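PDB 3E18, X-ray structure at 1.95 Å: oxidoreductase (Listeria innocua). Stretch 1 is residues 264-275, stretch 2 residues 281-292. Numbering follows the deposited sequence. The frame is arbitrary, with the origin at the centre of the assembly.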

# COMPACT_ATOMS: atom_id res chain seq x y z
N ALA A 264 25.94 12.04 -3.71
CA ALA A 264 26.87 12.10 -2.56
C ALA A 264 26.78 13.41 -1.77
O ALA A 264 27.34 13.52 -0.68
CB ALA A 264 28.30 11.88 -3.03
N LEU A 265 26.07 14.41 -2.32
CA LEU A 265 25.90 15.71 -1.66
C LEU A 265 24.67 15.77 -0.74
O LEU A 265 24.49 16.75 -0.01
CB LEU A 265 25.79 16.84 -2.69
CG LEU A 265 26.83 16.98 -3.80
CD1 LEU A 265 26.42 18.11 -4.73
CD2 LEU A 265 28.23 17.22 -3.24
N ALA A 266 23.84 14.73 -0.80
CA ALA A 266 22.62 14.64 0.01
C ALA A 266 22.91 14.61 1.52
O ALA A 266 22.12 15.14 2.31
CB ALA A 266 21.79 13.43 -0.40
N LYS A 267 24.03 13.99 1.90
CA LYS A 267 24.42 13.82 3.30
C LYS A 267 24.76 15.13 4.02
O LYS A 267 24.52 15.26 5.23
CB LYS A 267 25.59 12.84 3.41
CG LYS A 267 25.17 11.37 3.37
CD LYS A 267 26.31 10.47 2.89
CE LYS A 267 25.90 9.00 2.97
NZ LYS A 267 26.87 8.08 2.30
N THR A 268 25.31 16.09 3.28
CA THR A 268 25.74 17.37 3.86
C THR A 268 24.76 18.51 3.60
O THR A 268 24.97 19.64 4.06
CB THR A 268 27.15 17.79 3.35
OG1 THR A 268 27.16 17.83 1.92
CG2 THR A 268 28.22 16.83 3.85
N SER A 269 23.68 18.22 2.88
CA SER A 269 22.71 19.25 2.55
C SER A 269 21.50 19.19 3.48
O SER A 269 21.27 18.19 4.17
CB SER A 269 22.26 19.11 1.09
OG SER A 269 21.28 18.10 0.97
N GLU A 270 20.73 20.27 3.51
CA GLU A 270 19.51 20.33 4.29
C GLU A 270 18.41 21.01 3.50
O GLU A 270 18.63 22.08 2.93
CB GLU A 270 19.77 21.01 5.64
CG GLU A 270 20.08 20.01 6.77
CD GLU A 270 21.36 20.33 7.53
OE1 GLU A 270 21.62 21.53 7.80
OE2 GLU A 270 22.10 19.38 7.86
N PRO A 271 17.23 20.36 3.43
CA PRO A 271 16.09 20.89 2.67
C PRO A 271 15.51 22.15 3.28
O PRO A 271 15.57 22.34 4.51
CB PRO A 271 15.07 19.75 2.74
CG PRO A 271 15.44 18.97 3.94
CD PRO A 271 16.92 19.07 4.06
N THR A 272 14.97 23.02 2.44
CA THR A 272 14.26 24.21 2.92
C THR A 272 12.80 23.83 3.20
O THR A 272 12.13 23.28 2.32
CB THR A 272 14.37 25.41 1.94
OG1 THR A 272 13.93 25.02 0.63
CG2 THR A 272 15.80 25.92 1.86
N PRO A 273 12.32 24.10 4.43
CA PRO A 273 10.98 23.71 4.87
C PRO A 273 9.82 24.27 4.05
O PRO A 273 9.95 25.33 3.42
CB PRO A 273 10.91 24.21 6.32
CG PRO A 273 12.00 25.22 6.44
CD PRO A 273 13.07 24.76 5.51
N ILE A 274 8.70 23.54 4.03
CA ILE A 274 7.44 24.05 3.49
C ILE A 274 6.35 24.03 4.56
O ILE A 274 6.52 23.43 5.63
CB ILE A 274 6.88 23.23 2.29
CG1 ILE A 274 7.69 21.96 2.02
CG2 ILE A 274 6.66 24.14 1.07
CD1 ILE A 274 6.83 20.77 1.64
N LYS A 275 5.25 24.69 4.23
CA LYS A 275 3.99 24.54 4.95
C LYS A 275 3.36 23.23 4.47
O LYS A 275 2.96 23.10 3.31
CB LYS A 275 3.08 25.74 4.63
CG LYS A 275 1.65 25.66 5.20
CD LYS A 275 1.43 26.59 6.41
CE LYS A 275 1.84 25.94 7.72
NZ LYS A 275 1.55 26.82 8.88
N THR A 281 7.50 21.56 7.92
CA THR A 281 8.27 20.31 7.84
C THR A 281 9.57 20.45 7.04
O THR A 281 9.60 21.05 5.96
CB THR A 281 7.44 19.12 7.29
OG1 THR A 281 8.20 17.91 7.39
CG2 THR A 281 7.01 19.34 5.82
N LYS A 282 10.64 19.88 7.59
CA LYS A 282 11.92 19.79 6.91
C LYS A 282 12.08 18.38 6.33
O LYS A 282 12.44 18.22 5.16
CB LYS A 282 13.05 20.13 7.89
CG LYS A 282 14.27 20.81 7.28
CD LYS A 282 15.23 21.28 8.37
CE LYS A 282 16.67 21.37 7.89
NZ LYS A 282 16.93 22.57 7.05
N THR A 283 11.79 17.36 7.14
CA THR A 283 11.94 15.94 6.77
C THR A 283 11.03 15.48 5.62
O THR A 283 11.39 14.58 4.87
CB THR A 283 11.78 15.01 7.99
OG1 THR A 283 11.60 13.65 7.57
CG2 THR A 283 10.58 15.43 8.80
N MET A 284 9.86 16.09 5.49
CA MET A 284 8.92 15.74 4.42
C MET A 284 8.90 16.80 3.30
O MET A 284 8.04 16.76 2.41
CB MET A 284 7.52 15.46 4.98
CG MET A 284 7.50 14.33 6.02
SD MET A 284 8.06 12.72 5.38
CE MET A 284 7.71 11.70 6.82
N ALA A 285 9.84 17.73 3.37
CA ALA A 285 10.04 18.74 2.32
C ALA A 285 10.88 18.13 1.19
O ALA A 285 11.67 17.22 1.44
CB ALA A 285 10.75 19.96 2.90
N PRO A 286 10.70 18.63 -0.06
CA PRO A 286 11.59 18.15 -1.13
C PRO A 286 13.06 18.33 -0.74
O PRO A 286 13.41 19.32 -0.10
CB PRO A 286 11.25 19.06 -2.31
CG PRO A 286 9.85 19.49 -2.06
CD PRO A 286 9.72 19.61 -0.57
N PRO A 287 13.93 17.35 -1.10
CA PRO A 287 15.35 17.55 -0.84
C PRO A 287 15.89 18.75 -1.63
O PRO A 287 15.26 19.16 -2.62
CB PRO A 287 15.99 16.25 -1.34
CG PRO A 287 14.87 15.26 -1.38
CD PRO A 287 13.65 16.05 -1.72
N SER A 288 17.01 19.31 -1.19
CA SER A 288 17.65 20.41 -1.92
C SER A 288 18.06 19.94 -3.32
O SER A 288 18.26 18.74 -3.53
CB SER A 288 18.85 20.95 -1.15
OG SER A 288 19.78 19.91 -0.89
N GLU A 289 18.15 20.88 -4.26
CA GLU A 289 18.48 20.58 -5.67
C GLU A 289 19.72 19.68 -5.83
O GLU A 289 19.69 18.71 -6.60
CB GLU A 289 18.64 21.89 -6.47
CG GLU A 289 18.77 21.71 -7.99
CD GLU A 289 18.44 22.98 -8.79
OE1 GLU A 289 18.99 24.06 -8.47
OE2 GLU A 289 17.64 22.89 -9.74
N GLU A 290 20.76 19.98 -5.05
CA GLU A 290 22.02 19.23 -5.07
C GLU A 290 21.93 17.77 -4.59
O GLU A 290 22.81 16.96 -4.92
CB GLU A 290 23.09 19.97 -4.25
CG GLU A 290 22.73 20.23 -2.78
CD GLU A 290 22.18 21.63 -2.54
OE1 GLU A 290 21.46 22.17 -3.40
OE2 GLU A 290 22.48 22.18 -1.46
N ALA A 291 20.88 17.44 -3.83
CA ALA A 291 20.74 16.13 -3.16
C ALA A 291 20.33 14.95 -4.06
O ALA A 291 20.51 13.80 -3.70
CB ALA A 291 19.78 16.25 -1.98
N THR A 292 19.72 15.24 -5.21
CA THR A 292 19.20 14.16 -6.05
C THR A 292 19.54 14.33 -7.54
O THR A 292 19.82 15.44 -8.01
CB THR A 292 17.65 14.00 -5.95
OG1 THR A 292 17.00 15.14 -6.52
CG2 THR A 292 17.18 13.82 -4.50
O HOH W 1 12.20 21.87 0.09

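Two loop segments with little regular secondary structure can still be joined firmly if a few well-placed polar bonds fix their register and small apolar groups fill the space between. The stretches 264-275 and 281-292 of this Listeria innocua oxidoreductase illustrate the principle.

The shortest direct hydrogen bond between them comes from a lysine to a backbone carbonyl: Lys282 NZ donates to Pro271 O over 2.9 Å. The lysine ammonium group is a strong donor. The long side chain leaves its backbone sideways, and its end reaches back to the first stretch, so that its methylenes also pass the proline ring, with Lys282 CG 4.0 Å from Pro271 CG. One residue thus supplies both a polar anchor and an apolar flank.

The backbone contributes a single antiparallel bridge. Ile274 and Thr281 form a hydrogen-bonded pair, closed by Thr281 N to Ile274 O at 3.1 Å and by Ile274 N to Thr281 O at 3.3 Å. The same carbonyl, Thr281 O, also lies 3.2 Å from Pro273 CA in a CA-H...O contact, a modest supplement where proline has no N-H to offer. Beyond the bridge the second chain swings out and back in a type I turn from Lys282 to Ala285, closed by Ala285 N to Lys282 O at 3.2 Å. Thr281 steadies this turn with its side chain, accepting from Met284 N at OG1 over 3.1 Å.

Farther along, two serines meet: Ser269 OG and Ser288 OG are hydrogen bonded at 3.0 Å, and either hydroxyl could be the donor. Between this pair and the bridge, a water links the two backbones, donating to Thr272 O at 2.6 Å and to Pro286 O at 2.8 Å, so that two carbonyls with no N-H partner across the gap are satisfied together.

Packing fills in around these bonds. Ala285 points its methyl toward the first stretch, where Ala285 CB meets Ile274 CG1 at 3.8 Å and Pro271 CB at 4.3 Å. Ile274 extends further, bringing CD1 to 3.8 Å from Pro286 CD, with a chi1 of 6° that lies between the usual wells. At the other end, small side chains permit close approach: the CA atoms of Ala266 and Ala291 are 4.0 Å apart, and their CB atoms touch at 3.8 Å. Leu265 completes this edge, its CD1 resting 3.8 Å from Glu290 CB. Altogether the contact buries 716 Å², summed over both sides.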